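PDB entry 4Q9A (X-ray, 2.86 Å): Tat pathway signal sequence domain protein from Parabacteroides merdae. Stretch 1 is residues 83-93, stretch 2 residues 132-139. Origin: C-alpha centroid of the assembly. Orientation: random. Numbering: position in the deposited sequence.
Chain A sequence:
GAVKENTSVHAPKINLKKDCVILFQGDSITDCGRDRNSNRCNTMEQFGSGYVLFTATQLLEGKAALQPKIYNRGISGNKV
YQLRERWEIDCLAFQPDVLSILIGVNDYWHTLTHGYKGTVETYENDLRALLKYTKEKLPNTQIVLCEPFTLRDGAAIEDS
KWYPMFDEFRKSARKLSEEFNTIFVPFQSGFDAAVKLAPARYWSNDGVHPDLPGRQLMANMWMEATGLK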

# COMPACT_ATOMS: atom_id res chain seq x y z
N LEU A 83 2.94 -26.38 3.14
CA LEU A 83 2.15 -25.58 4.08
C LEU A 83 1.79 -26.45 5.27
O LEU A 83 1.95 -26.02 6.41
CB LEU A 83 0.85 -24.98 3.47
CG LEU A 83 0.95 -23.93 2.38
CD1 LEU A 83 -0.43 -23.43 2.03
CD2 LEU A 83 1.83 -22.76 2.77
N ARG A 84 1.31 -27.68 5.01
CA ARG A 84 0.96 -28.64 6.05
C ARG A 84 2.18 -28.94 6.98
O ARG A 84 2.01 -28.93 8.20
CB ARG A 84 0.39 -29.94 5.42
CG ARG A 84 -0.11 -31.00 6.40
CD ARG A 84 -1.32 -30.58 7.22
NE ARG A 84 -1.78 -31.63 8.14
CZ ARG A 84 -1.26 -31.85 9.35
NH1 ARG A 84 -0.25 -31.12 9.79
NH2 ARG A 84 -1.74 -32.82 10.11
N GLU A 85 3.40 -29.13 6.42
CA GLU A 85 4.65 -29.35 7.15
C GLU A 85 4.93 -28.34 8.27
O GLU A 85 5.72 -28.65 9.16
CB GLU A 85 5.84 -29.24 6.19
CG GLU A 85 6.10 -30.39 5.25
CD GLU A 85 7.31 -30.14 4.37
OE1 GLU A 85 7.72 -28.96 4.18
OE2 GLU A 85 7.87 -31.15 3.86
N ARG A 86 4.36 -27.12 8.18
CA ARG A 86 4.60 -26.04 9.15
C ARG A 86 3.29 -25.41 9.61
O ARG A 86 3.29 -24.29 10.15
CB ARG A 86 5.54 -24.97 8.55
CG ARG A 86 5.12 -24.48 7.17
CD ARG A 86 6.08 -23.46 6.58
NE ARG A 86 5.55 -22.84 5.36
CZ ARG A 86 4.85 -21.70 5.34
NH1 ARG A 86 4.59 -21.06 6.47
NH2 ARG A 86 4.43 -21.20 4.19
N TRP A 87 2.19 -26.12 9.41
CA TRP A 87 0.86 -25.64 9.71
C TRP A 87 0.63 -25.39 11.20
O TRP A 87 -0.17 -24.52 11.56
CB TRP A 87 -0.18 -26.62 9.16
CG TRP A 87 -1.47 -25.97 8.81
CD1 TRP A 87 -2.68 -26.21 9.38
CD2 TRP A 87 -1.68 -24.91 7.85
NE1 TRP A 87 -3.65 -25.42 8.79
CE2 TRP A 87 -3.06 -24.61 7.85
CE3 TRP A 87 -0.85 -24.24 6.94
CZ2 TRP A 87 -3.61 -23.65 7.00
CZ3 TRP A 87 -1.40 -23.29 6.10
CH2 TRP A 87 -2.76 -23.00 6.14
N GLU A 88 1.32 -26.14 12.07
CA GLU A 88 1.16 -26.02 13.52
C GLU A 88 1.81 -24.74 14.04
O GLU A 88 1.18 -24.01 14.79
CB GLU A 88 1.75 -27.24 14.25
CG GLU A 88 0.97 -28.54 14.06
CD GLU A 88 0.91 -29.15 12.67
OE1 GLU A 88 1.97 -29.24 11.99
OE2 GLU A 88 -0.19 -29.56 12.26
N ILE A 89 3.04 -24.44 13.60
CA ILE A 89 3.79 -23.28 14.07
C ILE A 89 3.38 -22.00 13.31
O ILE A 89 3.18 -20.95 13.94
CB ILE A 89 5.32 -23.56 13.97
CG1 ILE A 89 5.73 -24.67 14.94
CG2 ILE A 89 6.16 -22.32 14.23
CD1 ILE A 89 6.79 -25.60 14.38
N ASP A 90 3.25 -22.09 11.98
CA ASP A 90 2.96 -20.95 11.11
C ASP A 90 1.46 -20.77 10.80
O ASP A 90 1.12 -20.01 9.89
CB ASP A 90 3.80 -21.05 9.82
CG ASP A 90 5.31 -20.86 10.05
OD1 ASP A 90 5.69 -20.33 11.13
OD2 ASP A 90 6.09 -21.21 9.14
N CYS A 91 0.56 -21.40 11.58
CA CYS A 91 -0.89 -21.20 11.42
C CYS A 91 -1.64 -21.45 12.72
O CYS A 91 -2.19 -20.52 13.30
CB CYS A 91 -1.46 -22.04 10.28
SG CYS A 91 -3.26 -21.89 10.09
N LEU A 92 -1.69 -22.70 13.16
CA LEU A 92 -2.48 -23.14 14.31
C LEU A 92 -2.16 -22.35 15.56
O LEU A 92 -3.09 -21.92 16.25
CB LEU A 92 -2.29 -24.63 14.53
CG LEU A 92 -3.39 -25.55 13.96
CD1 LEU A 92 -3.84 -25.15 12.54
CD2 LEU A 92 -2.95 -26.99 14.00
N ALA A 93 -0.87 -22.08 15.80
CA ALA A 93 -0.32 -21.32 16.92
C ALA A 93 -0.89 -19.91 16.99
O ALA A 93 -0.99 -19.36 18.07
CB ALA A 93 1.19 -21.25 16.80
N LYS A 132 -9.60 -29.56 5.70
CA LYS A 132 -10.35 -30.42 6.62
C LYS A 132 -9.74 -30.29 8.02
O LYS A 132 -10.46 -30.05 8.98
CB LYS A 132 -10.35 -31.89 6.14
CG LYS A 132 -11.22 -32.83 6.98
CD LYS A 132 -11.32 -34.22 6.37
CE LYS A 132 -11.71 -35.28 7.38
NZ LYS A 132 -10.54 -35.76 8.17
N TYR A 133 -8.40 -30.40 8.09
CA TYR A 133 -7.60 -30.29 9.30
C TYR A 133 -7.72 -28.90 9.93
O TYR A 133 -7.85 -28.80 11.15
CB TYR A 133 -6.13 -30.60 8.95
CG TYR A 133 -5.16 -30.51 10.11
CD1 TYR A 133 -5.09 -31.51 11.07
CD2 TYR A 133 -4.27 -29.44 10.21
CE1 TYR A 133 -4.18 -31.44 12.14
CE2 TYR A 133 -3.36 -29.36 11.26
CZ TYR A 133 -3.32 -30.36 12.22
OH TYR A 133 -2.41 -30.28 13.25
N THR A 134 -7.67 -27.84 9.11
CA THR A 134 -7.79 -26.47 9.59
C THR A 134 -9.12 -26.26 10.33
O THR A 134 -9.10 -25.86 11.49
CB THR A 134 -7.62 -25.47 8.45
OG1 THR A 134 -6.33 -25.64 7.87
CG2 THR A 134 -7.79 -24.03 8.92
N LYS A 135 -10.25 -26.61 9.67
CA LYS A 135 -11.59 -26.48 10.25
C LYS A 135 -11.76 -27.40 11.46
O LYS A 135 -12.48 -27.05 12.40
CB LYS A 135 -12.67 -26.72 9.19
CG LYS A 135 -12.84 -25.51 8.23
CD LYS A 135 -13.39 -24.21 8.91
CE LYS A 135 -14.91 -24.13 8.86
NZ LYS A 135 -15.42 -23.01 9.70
N GLU A 136 -11.05 -28.54 11.46
CA GLU A 136 -11.05 -29.52 12.55
C GLU A 136 -10.41 -28.91 13.80
O GLU A 136 -11.02 -28.94 14.86
CB GLU A 136 -10.29 -30.78 12.11
CG GLU A 136 -11.06 -32.09 12.16
CD GLU A 136 -10.82 -33.06 11.01
OE1 GLU A 136 -9.66 -33.49 10.79
OE2 GLU A 136 -11.81 -33.43 10.34
N LYS A 137 -9.20 -28.31 13.66
CA LYS A 137 -8.42 -27.72 14.76
C LYS A 137 -8.86 -26.28 15.12
O LYS A 137 -8.80 -25.91 16.30
CB LYS A 137 -6.91 -27.75 14.43
CG LYS A 137 -6.31 -29.17 14.29
CD LYS A 137 -6.28 -29.97 15.60
CE LYS A 137 -5.02 -30.79 15.79
NZ LYS A 137 -5.01 -31.46 17.11
N LEU A 138 -9.31 -25.48 14.16
CA LEU A 138 -9.82 -24.13 14.43
C LEU A 138 -11.23 -24.02 13.85
O LEU A 138 -11.41 -23.47 12.76
CB LEU A 138 -8.89 -23.05 13.83
CG LEU A 138 -7.45 -22.93 14.35
CD1 LEU A 138 -6.56 -22.23 13.31
CD2 LEU A 138 -7.39 -22.20 15.69
N PRO A 139 -12.25 -24.60 14.53
CA PRO A 139 -13.60 -24.62 13.95
C PRO A 139 -14.29 -23.26 13.77
O PRO A 139 -15.29 -23.21 13.05
CB PRO A 139 -14.39 -25.48 14.93
CG PRO A 139 -13.63 -25.47 16.17
CD PRO A 139 -12.21 -25.37 15.79

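The contact is built around one aromatic side chain, Tyr133, which meets a cation, an indole, a carboxylate and a leucine of the first stretch; together the stretches bury 390 Å². Leu83 stays out of reach, so the contact begins at Arg84. Its CA-to-CB bond points sideways, but the side chain (chi1 t, chi2 p, chi3 t) carries the guanidinium across to lie flat on Tyr133, with planes at 12° and Arg84 CZ 3.8 Å from the centroid of the Tyr133 ring. Arginine suits this partly exposed place: its flat cation covers an aromatic face while its NH1 still reaches OE2 of Glu88, 2.9 Å away, in a salt bridge.

A type I turn from Arg84 to Trp87 follows; Glu85 and Arg86 within it do not touch the second stretch. The CA-to-CB bond of Trp87 points toward the second stretch, and the residue is buried. Its indole does two jobs: NE1 donates a hydrogen bond to OG1 of Thr134 (2.8 Å), also buried, giving the N-H an acceptor, and CD1 packs 3.7 Å from CD2 of Tyr133. The two aromatics meet rim to rim, and Arg84 lies over one face of the tyrosine.

Glu88 starts sideways, yet its folded chain (chi1 m, chi2 p) brings OE2 to 2.5 Å from OH of Tyr133, a short contact that counts as a weak hydrogen bond. The same carboxylate oxygen therefore ties the arginine and the tyrosine it stacks on into one polar cluster.

Leu92 closes the contact with hydrocarbon. Its CD2 lies 3.6 Å from CE2 of Tyr133 and 4.0 Å from CG of Lys137, the aliphatic part of a chain whose end leads away. Its CD1 meets CD1 of Leu138 at 4.1 Å, just where the second stretch leaves its helix. The rule is compact: one tyrosine takes a cation on a face, a carboxylate at its hydroxyl and leucine carbon beside both ring and hydroxyl, while the indole N-H is paired with a threonine.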